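Local coordinates for antisigma-factor antagonist, STAS (Rhodobacter sphaeroides, PDB 3OIZ), which forms the STAS domain of a membrane protein that probably transports sulfate or a related anion, at residues S60-L65 with V82-A87. Numbering follows the deposited sequence.
Sequences SSVQAL and VGMNEA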
ATOM      1  N   SER A  60       8.446   4.559 -10.284  1.00 22.93           N
ATOM      2  CA  SER A  60       8.973   4.607  -8.902  1.00 23.84           C
ATOM      3  C   SER A  60       7.882   4.305  -7.879  1.00 22.32           C
ATOM      4  O   SER A  60       8.129   3.614  -6.870  1.00 22.82           O
ATOM      5  CB  SER A  60       9.590   5.975  -8.614  1.00 24.83           C
ATOM      6  OG  SER A  60      10.691   6.226  -9.497  1.00 30.41           O
ATOM      7  N   SER A  61       6.663   4.783  -8.151  1.00 21.55           N
ATOM      8  CA  SER A  61       5.562   4.602  -7.206  1.00 20.06           C
ATOM      9  C   SER A  61       5.078   3.180  -7.293  1.00 19.60           C
ATOM     10  O   SER A  61       4.701   2.587  -6.272  1.00 19.81           O
ATOM     11  CB  SER A  61       4.446   5.625  -7.487  1.00 19.70           C
ATOM     12  OG  SER A  61       4.961   6.916  -7.216  1.00 21.92           O
ATOM     13  N   VAL A  62       5.115   2.598  -8.499  1.00 19.09           N
ATOM     14  CA  VAL A  62       4.849   1.127  -8.610  1.00 19.39           C
ATOM     15  C   VAL A  62       5.881   0.325  -7.777  1.00 20.48           C
ATOM     16  O   VAL A  62       5.527  -0.597  -7.011  1.00 20.14           O
ATOM     17  CB  VAL A  62       4.945   0.620 -10.070  1.00 19.45           C
ATOM     18  CG1 VAL A  62       4.739  -0.883 -10.100  1.00 20.85           C
ATOM     19  CG2 VAL A  62       3.895   1.311 -10.940  1.00 19.97           C
ATOM     20  N   GLN A  63       7.163   0.680  -7.948  1.00 21.20           N
ATOM     21  CA  GLN A  63       8.242  -0.059  -7.237  1.00 21.13           C
ATOM     22  C   GLN A  63       8.101   0.114  -5.730  1.00 21.42           C
ATOM     23  O   GLN A  63       8.438  -0.822  -4.978  1.00 22.15           O
ATOM     24  CB  GLN A  63       9.585   0.472  -7.725  1.00 20.95           C
ATOM     25  CG  GLN A  63       9.891  -0.040  -9.134  1.00 21.93           C
ATOM     26  CD  GLN A  63      11.167   0.577  -9.669  1.00 23.88           C
ATOM     27  OE1 GLN A  63      11.489   1.741  -9.381  1.00 27.69           O
ATOM     28  NE2 GLN A  63      11.927  -0.196 -10.425  1.00 26.90           N
ATOM     29  N   ALA A  64       7.598   1.278  -5.283  1.00 20.67           N
ATOM     30  CA  ALA A  64       7.370   1.506  -3.853  1.00 20.20           C
ATOM     31  C   ALA A  64       6.262   0.598  -3.341  1.00 20.64           C
ATOM     32  O   ALA A  64       6.385  -0.014  -2.246  1.00 21.05           O
ATOM     33  CB  ALA A  64       7.053   3.009  -3.573  1.00 20.61           C
ATOM     34  N   LEU A  65       5.178   0.486  -4.105  1.00 20.10           N
ATOM     35  CA  LEU A  65       4.116  -0.461  -3.712  1.00 20.07           C
ATOM     36  C   LEU A  65       4.689  -1.887  -3.641  1.00 20.74           C
ATOM     37  O   LEU A  65       4.421  -2.654  -2.679  1.00 20.17           O
ATOM     38  CB  LEU A  65       2.958  -0.359  -4.721  1.00 20.29           C
ATOM     39  CG  LEU A  65       1.792  -1.346  -4.545  1.00 20.93           C
ATOM     40  CD1 LEU A  65       1.125  -1.227  -3.168  1.00 21.86           C
ATOM     41  CD2 LEU A  65       0.774  -1.070  -5.707  1.00 22.03           C
ATOM     42  N   VAL A  82      -5.434  -5.182  -3.855  1.00 24.03           N
ATOM     43  CA  VAL A  82      -6.784  -5.021  -4.429  1.00 23.87           C
ATOM     44  C   VAL A  82      -6.783  -3.735  -5.220  1.00 23.36           C
ATOM     45  O   VAL A  82      -6.235  -2.723  -4.765  1.00 23.25           O
ATOM     46  CB  VAL A  82      -7.854  -4.909  -3.312  1.00 24.56           C
ATOM     47  CG1 VAL A  82      -9.214  -4.448  -3.868  1.00 26.72           C
ATOM     48  CG2 VAL A  82      -8.024  -6.255  -2.601  1.00 27.25           C
ATOM     49  N   GLY A  83      -7.367  -3.746  -6.424  1.00 22.74           N
ATOM     50  CA  GLY A  83      -7.482  -2.480  -7.174  1.00 22.20           C
ATOM     51  C   GLY A  83      -6.284  -2.111  -8.032  1.00 20.66           C
ATOM     52  O   GLY A  83      -6.199  -0.974  -8.471  1.00 20.94           O
HETATM   53  N   MSE A  84      -5.344  -3.048  -8.247  1.00 20.97           N
HETATM   54  CA  MSE A  84      -4.173  -2.741  -9.066  1.00 20.29           C
HETATM   55  C   MSE A  84      -4.548  -2.273 -10.462  1.00 20.48           C
HETATM   56  O   MSE A  84      -3.914  -1.358 -10.986  1.00 20.30           O
HETATM   57  CB  MSE A  84      -3.189  -3.912  -9.124  1.00 21.08           C
HETATM   58  CG  MSE A  84      -1.875  -3.580  -9.850  1.00 21.08           C
HETATM   59 SE   MSE A  84      -0.899  -2.284  -8.764  0.75 26.67          SE
HETATM   60  CE  MSE A  84       0.739  -2.070  -9.708  1.00 27.46           C
ATOM     61  N   ASN A  85      -5.541  -2.899 -11.091  1.00 21.14           N
ATOM     62  CA  ASN A  85      -5.912  -2.502 -12.464  1.00 23.23           C
ATOM     63  C   ASN A  85      -6.349  -1.050 -12.510  1.00 21.98           C
ATOM     64  O   ASN A  85      -5.815  -0.234 -13.318  1.00 23.00           O
ATOM     65  CB  ASN A  85      -7.020  -3.389 -13.000  1.00 25.29           C
ATOM     66  CG  ASN A  85      -7.419  -3.029 -14.433  1.00 28.60           C
ATOM     67  OD1 ASN A  85      -8.490  -2.458 -14.647  1.00 35.32           O
ATOM     68  ND2 ASN A  85      -6.562  -3.365 -15.422  1.00 33.14           N
ATOM     69  N   GLU A  86      -7.247  -0.675 -11.606  1.00 21.33           N
ATOM     70  CA  GLU A  86      -7.734   0.713 -11.584  1.00 21.93           C
ATOM     71  C   GLU A  86      -6.604   1.674 -11.279  1.00 20.74           C
ATOM     72  O   GLU A  86      -6.484   2.756 -11.914  1.00 21.30           O
ATOM     73  CB  GLU A  86      -8.792   0.867 -10.472  1.00 22.74           C
ATOM     74  CG  GLU A  86     -10.048   0.204 -10.840  1.00 28.90           C
ATOM     75  CD  GLU A  86     -10.178  -1.222 -10.335  1.00 35.16           C
ATOM     76  OE1 GLU A  86      -9.171  -1.929 -10.087  1.00 31.02           O
ATOM     77  OE2 GLU A  86     -11.347  -1.637 -10.236  1.00 41.26           O
ATOM     78  N   ALA A  87      -5.770   1.332 -10.299  1.00 20.09           N
ATOM     79  CA  ALA A  87      -4.692   2.250  -9.886  1.00 20.40           C
ATOM     80  C   ALA A  87      -3.631   2.433 -10.991  1.00 20.29           C
ATOM     81  O   ALA A  87      -2.981   3.477 -11.070  1.00 20.78           O
ATOM     82  CB  ALA A  87      -4.037   1.746  -8.598  1.00 19.50           C
TER
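No ring, amide or other flat group meets across this contact: selenomethionine Met84, of segment 82-87, reaches over to the aliphatic branches of Val62 and Leu65, and its selenium and terminal methyl do all the touching. SE lies 3.7 Å from Leu65 CD2. The methyl CE beyond it is 4.1 Å from the same Leu65 CD2 and 4.2 Å from Val62 CG1, so that the end of the chain spans two residues that are three apart on helix 59-74. Leu65 and Met84 run past one another in opposite directions, whereas Val62 is crossed at about a right angle. Met84 CG stands anti to the backbone N (chi1 -174°); a bend at chi2 (68°), after which the chain is extended, brings CE up against the helix, although the side chain does not start out facing it. On the other side, CG1 is the Val62 branch placed anti to its own N, and it alone of the two methyls meets CE. The contact is purely apolar and small, burying 109 Å² in all, with Leu65 buried and Val62 and Met84 partly exposed. Gly83, with a positive phi, is the N-cap residue of helix 84-88, and its O accepts a hydrogen bond from Ala87 N (3.0 Å) within the first turn. Strand 78-82, at one edge of the four-stranded sheet, passes through Gly83 into the short helix, as expected in the alternating strand-helix architecture of a STAS domain. The Ile56 side chain of strand 54-56 touches Val62, Leu65 and Ala87, and its backbone hydrogen-bonds to that of Ala87, while Leu65 also packs on Ile49 of strand 46-51 and Phe34 of helix 31-36.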